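VWFA domain-containing protein (Alicyclobacillus acidocaldarius subsp. acidocaldarius, PDB 3RAG) is of unknown function but carries a von Willebrand factor type A-like alpha/beta domain and binds a sodium ion in the crystal. Local coordinates at residues Thr87-Val99 / Val122-Leu135. Numbering follows the deposited sequence. Where two conformers were deposited one is given.
Sequences THQTMQMTLQQVV and VMQVVEKLEDEVAL
Knobs-into-holes packing joins two helices of this vWA-like alpha/beta fold, with Val99, Val126 and Glu130 as knobs. Segments 87-99 and 122-132, parts of helices 79-106 and 116-132, run at 127° to each other, with their axes 9.4 Å apart at the closest. Val99 enters the hole formed by Val122, Val125, Val126 and Leu129. Its two methyls divide the work: CG1 meets CG1 of Val122 and CG2 meets CD1 of Leu129, both in tight contacts. Val126 fits in return among Gln92, Leu95, Gln96 and Val99. Its CG1 lies 3.8 Å from CG of Gln96, and the two side chains cross at about a right angle. Leu95 brings CD1 over the backbone of the other helix, 3.7 Å from C of Leu129.

Glu130 sits among His88, Met91, Gln92 and Leu95. In the conformer given, one of two deposited, its CG is anti to the backbone N (chi1 179°), and the extended chain beyond carries the carboxylate across to His88. There, in this conformer, ND1 of His88 donates a hydrogen bond to the anti lone pair of Glu130 OE2, 3.1 Å away. The bond is bent, and OE2 lies somewhat out of the ring plane. A leucine in place of His88 would probably leave OE2 of this conformer without its donor and the carboxylate freer to turn.

After the second helix the chain turns at Val133 into strand 135-142. Met91 and Leu135 both touch Ile10 of the adjacent strand 10-17, so the contact reaches the central sheet. Arg168 donates hydrogen bonds to the carbonyl oxygens of Glu130 and Val133. The Met91 chain, bent at its last torsion, places the selenomethionine methyl CE 3.9 Å from CD2 of Leu135.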
loop_
_atom_site.group_PDB
_atom_site.type_symbol
_atom_site.label_atom_id
_atom_site.label_comp_id
_atom_site.label_asym_id
_atom_site.label_seq_id
_atom_site.Cartn_x
_atom_site.Cartn_y
_atom_site.Cartn_z
ATOM N N THR A 87 6.171 -2.313 2.983
ATOM C CA THR A 87 6.108 -0.894 2.619
ATOM C C THR A 87 7.538 -0.395 2.436
ATOM O O THR A 87 7.875 0.210 1.415
ATOM C CB THR A 87 5.362 -0.071 3.683
ATOM O OG1 THR A 87 4.019 -0.552 3.774
ATOM C CG2 THR A 87 5.313 1.426 3.318
ATOM N N HIS A 88 8.394 -0.689 3.408
ATOM C CA HIS A 88 9.806 -0.301 3.270
ATOM C C HIS A 88 10.547 -0.975 2.110
ATOM O O HIS A 88 11.291 -0.315 1.362
ATOM C CB HIS A 88 10.550 -0.467 4.604
ATOM C CG HIS A 88 10.215 0.601 5.601
ATOM N ND1 HIS A 88 10.632 1.909 5.459
ATOM C CD2 HIS A 88 9.487 0.562 6.743
ATOM C CE1 HIS A 88 10.183 2.627 6.473
ATOM N NE2 HIS A 88 9.486 1.833 7.268
ATOM N N GLN A 89 10.348 -2.278 1.924
ATOM C CA GLN A 89 11.073 -2.946 0.865
ATOM C C GLN A 89 10.648 -2.473 -0.529
ATOM O O GLN A 89 11.492 -2.282 -1.396
ATOM C CB GLN A 89 10.979 -4.468 1.032
ATOM C CG GLN A 89 11.765 -5.264 0.055
ATOM C CD GLN A 89 11.783 -6.742 0.426
ATOM O OE1 GLN A 89 11.543 -7.104 1.586
ATOM N NE2 GLN A 89 12.058 -7.600 -0.557
ATOM N N THR A 90 9.349 -2.274 -0.758
ATOM C CA THR A 90 8.908 -1.776 -2.064
ATOM C C THR A 90 9.284 -0.290 -2.271
ATOM O O THR A 90 9.637 0.099 -3.386
ATOM C CB THR A 90 7.358 -2.001 -2.314
ATOM O OG1 THR A 90 6.592 -1.385 -1.263
ATOM C CG2 THR A 90 7.022 -3.502 -2.378
HETATM N N MSE A 91 9.232 0.524 -1.211
HETATM C CA MSE A 91 9.715 1.920 -1.291
HETATM C C MSE A 91 11.198 1.919 -1.685
HETATM O O MSE A 91 11.631 2.644 -2.588
HETATM C CB MSE A 91 9.470 2.690 0.042
HETATM C CG MSE A 91 10.059 4.140 0.128
HETATM SE SE MSE A 91 9.247 5.255 1.351
HETATM C CE MSE A 91 8.377 3.949 2.238
ATOM N N GLN A 92 11.965 1.050 -1.051
ATOM C CA GLN A 92 13.390 0.950 -1.379
ATOM C C GLN A 92 13.615 0.572 -2.844
ATOM O O GLN A 92 14.410 1.201 -3.527
ATOM C CB GLN A 92 14.108 -0.039 -0.468
ATOM C CG GLN A 92 15.601 -0.135 -0.801
ATOM C CD GLN A 92 16.352 -1.147 0.043
ATOM O OE1 GLN A 92 15.776 -2.107 0.559
ATOM N NE2 GLN A 92 17.654 -0.937 0.181
HETATM N N MSE A 93 12.914 -0.450 -3.337
HETATM C CA MSE A 93 13.054 -0.834 -4.739
HETATM C C MSE A 93 12.665 0.279 -5.719
HETATM O O MSE A 93 13.345 0.501 -6.732
HETATM C CB MSE A 93 12.281 -2.143 -5.031
HETATM C CG MSE A 93 12.985 -3.377 -4.445
HETATM SE SE MSE A 93 12.152 -4.978 -4.707
HETATM C CE MSE A 93 10.719 -4.825 -3.668
ATOM N N THR A 94 11.570 0.977 -5.426
ATOM C CA THR A 94 11.125 2.052 -6.292
ATOM C C THR A 94 12.178 3.172 -6.328
ATOM O O THR A 94 12.508 3.708 -7.391
ATOM C CB THR A 94 9.771 2.616 -5.812
ATOM O OG1 THR A 94 8.766 1.586 -5.936
ATOM C CG2 THR A 94 9.360 3.817 -6.646
ATOM N N LEU A 95 12.697 3.525 -5.160
ATOM C CA LEU A 95 13.686 4.605 -5.088
ATOM C C LEU A 95 15.018 4.223 -5.746
ATOM O O LEU A 95 15.713 5.076 -6.323
ATOM C CB LEU A 95 13.884 5.045 -3.632
ATOM C CG LEU A 95 12.647 5.732 -3.050
ATOM C CD1 LEU A 95 12.843 5.905 -1.555
ATOM C CD2 LEU A 95 12.409 7.091 -3.736
ATOM N N GLN A 96 15.383 2.945 -5.666
ATOM C CA GLN A 96 16.580 2.476 -6.355
ATOM C C GLN A 96 16.418 2.679 -7.854
ATOM O O GLN A 96 17.358 3.069 -8.541
ATOM C CB GLN A 96 16.877 1.005 -6.039
ATOM C CG GLN A 96 17.354 0.786 -4.613
ATOM C CD GLN A 96 17.496 -0.680 -4.229
ATOM O OE1 GLN A 96 18.304 -1.017 -3.370
ATOM N NE2 GLN A 96 16.695 -1.551 -4.843
ATOM N N GLN A 97 15.216 2.423 -8.356
ATOM C CA GLN A 97 14.942 2.600 -9.777
ATOM C C GLN A 97 15.010 4.071 -10.135
ATOM O O GLN A 97 15.550 4.433 -11.174
ATOM C CB GLN A 97 13.558 2.030 -10.157
ATOM C CG GLN A 97 13.346 0.564 -9.763
ATOM C CD GLN A 97 11.871 0.093 -9.860
ATOM O OE1 GLN A 97 10.917 0.864 -9.639
ATOM N NE2 GLN A 97 11.694 -1.186 -10.182
ATOM N N VAL A 98 14.435 4.923 -9.288
ATOM C CA VAL A 98 14.478 6.361 -9.523
ATOM C C VAL A 98 15.916 6.862 -9.611
ATOM O O VAL A 98 16.275 7.636 -10.511
ATOM C CB VAL A 98 13.724 7.149 -8.418
ATOM C CG1 VAL A 98 14.021 8.642 -8.517
ATOM C CG2 VAL A 98 12.219 6.882 -8.514
ATOM N N VAL A 99 16.742 6.415 -8.671
ATOM C CA VAL A 99 18.129 6.892 -8.628
ATOM C C VAL A 99 18.912 6.376 -9.834
ATOM O O VAL A 99 19.721 7.100 -10.427
ATOM C CB VAL A 99 18.813 6.510 -7.313
ATOM C CG1 VAL A 99 20.310 6.745 -7.402
ATOM C CG2 VAL A 99 18.222 7.309 -6.165
ATOM N N VAL A 122 25.804 5.728 -3.644
ATOM C CA VAL A 122 24.463 5.807 -4.207
ATOM C C VAL A 122 23.450 5.106 -3.315
ATOM O O VAL A 122 22.334 5.575 -3.155
ATOM C CB VAL A 122 24.409 5.251 -5.642
ATOM C CG1 VAL A 122 22.951 5.078 -6.098
ATOM C CG2 VAL A 122 25.166 6.181 -6.582
HETATM N N MSE A 123 23.829 3.981 -2.721
HETATM C CA MSE A 123 22.897 3.310 -1.819
HETATM C C MSE A 123 22.615 4.166 -0.574
HETATM O O MSE A 123 21.520 4.114 -0.010
HETATM C CB MSE A 123 23.388 1.905 -1.453
HETATM C CG MSE A 123 23.305 0.893 -2.609
HETATM SE SE MSE A 123 21.706 0.764 -3.478
HETATM C CE MSE A 123 20.524 0.683 -2.085
ATOM N N GLN A 124 23.587 4.975 -0.161
ATOM C CA GLN A 124 23.362 5.900 0.943
ATOM C C GLN A 124 22.360 6.977 0.540
ATOM O O GLN A 124 21.516 7.382 1.340
ATOM C CB GLN A 124 24.664 6.540 1.422
ATOM C CG GLN A 124 25.450 5.675 2.385
ATOM C CD GLN A 124 26.686 6.383 2.935
ATOM O OE1 GLN A 124 27.138 7.391 2.386
ATOM N NE2 GLN A 124 27.230 5.858 4.030
ATOM N N VAL A 125 22.459 7.439 -0.703
ATOM C CA VAL A 125 21.464 8.359 -1.255
ATOM C C VAL A 125 20.061 7.736 -1.220
ATOM O O VAL A 125 19.093 8.407 -0.839
ATOM C CB VAL A 125 21.841 8.790 -2.686
ATOM C CG1 VAL A 125 20.668 9.421 -3.397
ATOM C CG2 VAL A 125 23.029 9.753 -2.649
ATOM N N VAL A 126 19.960 6.460 -1.593
ATOM C CA VAL A 126 18.674 5.763 -1.588
ATOM C C VAL A 126 18.117 5.632 -0.167
ATOM O O VAL A 126 16.930 5.838 0.054
ATOM C CB VAL A 126 18.772 4.358 -2.229
ATOM C CG1 VAL A 126 17.438 3.581 -2.043
ATOM C CG2 VAL A 126 19.122 4.478 -3.703
ATOM N N GLU A 127 18.977 5.296 0.789
ATOM C CA GLU A 127 18.550 5.205 2.189
ATOM C C GLU A 127 18.063 6.554 2.692
ATOM O O GLU A 127 17.094 6.637 3.448
ATOM C CB GLU A 127 19.688 4.695 3.082
ATOM C CG GLU A 127 20.079 3.253 2.790
ATOM C CD GLU A 127 21.144 2.742 3.730
ATOM O OE1 GLU A 127 21.783 1.717 3.403
ATOM O OE2 GLU A 127 21.340 3.367 4.797
ATOM N N LYS A 128 18.742 7.614 2.280
ATOM C CA LYS A 128 18.318 8.960 2.652
ATOM C C LYS A 128 16.946 9.250 2.042
ATOM O O LYS A 128 16.042 9.732 2.737
ATOM C CB LYS A 128 19.357 9.998 2.215
ATOM C CG LYS A 128 19.028 11.450 2.589
ATOM C CD LYS A 128 20.149 12.398 2.121
ATOM C CE LYS A 128 19.975 13.812 2.672
ATOM N NZ LYS A 128 20.090 13.813 4.158
ATOM N N LEU A 129 16.768 8.915 0.762
ATOM C CA LEU A 129 15.465 9.103 0.127
ATOM C C LEU A 129 14.381 8.302 0.866
ATOM O O LEU A 129 13.268 8.795 1.074
ATOM C CB LEU A 129 15.495 8.654 -1.345
ATOM C CG LEU A 129 16.288 9.614 -2.253
ATOM C CD1 LEU A 129 16.546 8.987 -3.612
ATOM C CD2 LEU A 129 15.494 10.912 -2.393
ATOM N N GLU A 130 14.710 7.071 1.252
ATOM C CA GLU A 130 13.740 6.222 1.946
ATOM C C GLU A 130 13.235 6.882 3.232
ATOM O O GLU A 130 12.105 6.635 3.664
ATOM C CB GLU A 130 14.334 4.841 2.236
ATOM C CG GLU A 130 13.366 3.925 2.973
ATOM C CD GLU A 130 13.827 2.477 3.045
ATOM O OE1 GLU A 130 14.956 2.166 2.583
ATOM O OE2 GLU A 130 13.041 1.650 3.560
ATOM N N ASP A 131 14.065 7.734 3.834
ATOM C CA ASP A 131 13.670 8.446 5.046
ATOM C C ASP A 131 12.973 9.772 4.776
ATOM O O ASP A 131 12.116 10.203 5.562
ATOM C CB ASP A 131 14.898 8.698 5.943
ATOM C CG ASP A 131 14.548 9.480 7.202
ATOM O OD1 ASP A 131 13.778 8.954 8.035
ATOM O OD2 ASP A 131 15.041 10.616 7.361
ATOM N N GLU A 132 13.344 10.424 3.675
ATOM C CA GLU A 132 13.017 11.841 3.461
ATOM C C GLU A 132 11.927 12.164 2.451
ATOM O O GLU A 132 11.326 13.237 2.528
ATOM C CB GLU A 132 14.293 12.634 3.112
ATOM C CG GLU A 132 15.244 12.715 4.247
ATOM C CD GLU A 132 16.516 13.480 3.894
ATOM O OE1 GLU A 132 16.607 13.986 2.753
ATOM O OE2 GLU A 132 17.410 13.561 4.758
ATOM N N VAL A 133 11.648 11.264 1.514
ATOM C CA VAL A 133 10.587 11.559 0.549
ATOM C C VAL A 133 9.225 11.552 1.240
ATOM O O VAL A 133 9.054 10.944 2.299
ATOM C CB VAL A 133 10.563 10.573 -0.674
ATOM C CG1 VAL A 133 11.917 10.565 -1.421
ATOM C CG2 VAL A 133 10.149 9.137 -0.261
ATOM N N ALA A 134 8.263 12.239 0.641
ATOM C CA ALA A 134 6.886 12.141 1.092
ATOM C C ALA A 134 6.392 10.724 0.785
ATOM O O ALA A 134 6.799 10.118 -0.205
ATOM C CB ALA A 134 6.000 13.213 0.410
ATOM N N LEU A 135 5.542 10.192 1.658
ATOM C CA LEU A 135 4.964 8.875 1.450
ATOM C C LEU A 135 3.464 9.050 1.471
ATOM O O LEU A 135 2.902 9.508 2.477
ATOM C CB LEU A 135 5.391 7.922 2.569
ATOM C CG LEU A 135 4.662 6.572 2.618
ATOM C CD1 LEU A 135 4.774 5.865 1.273
ATOM C CD2 LEU A 135 5.224 5.722 3.743
#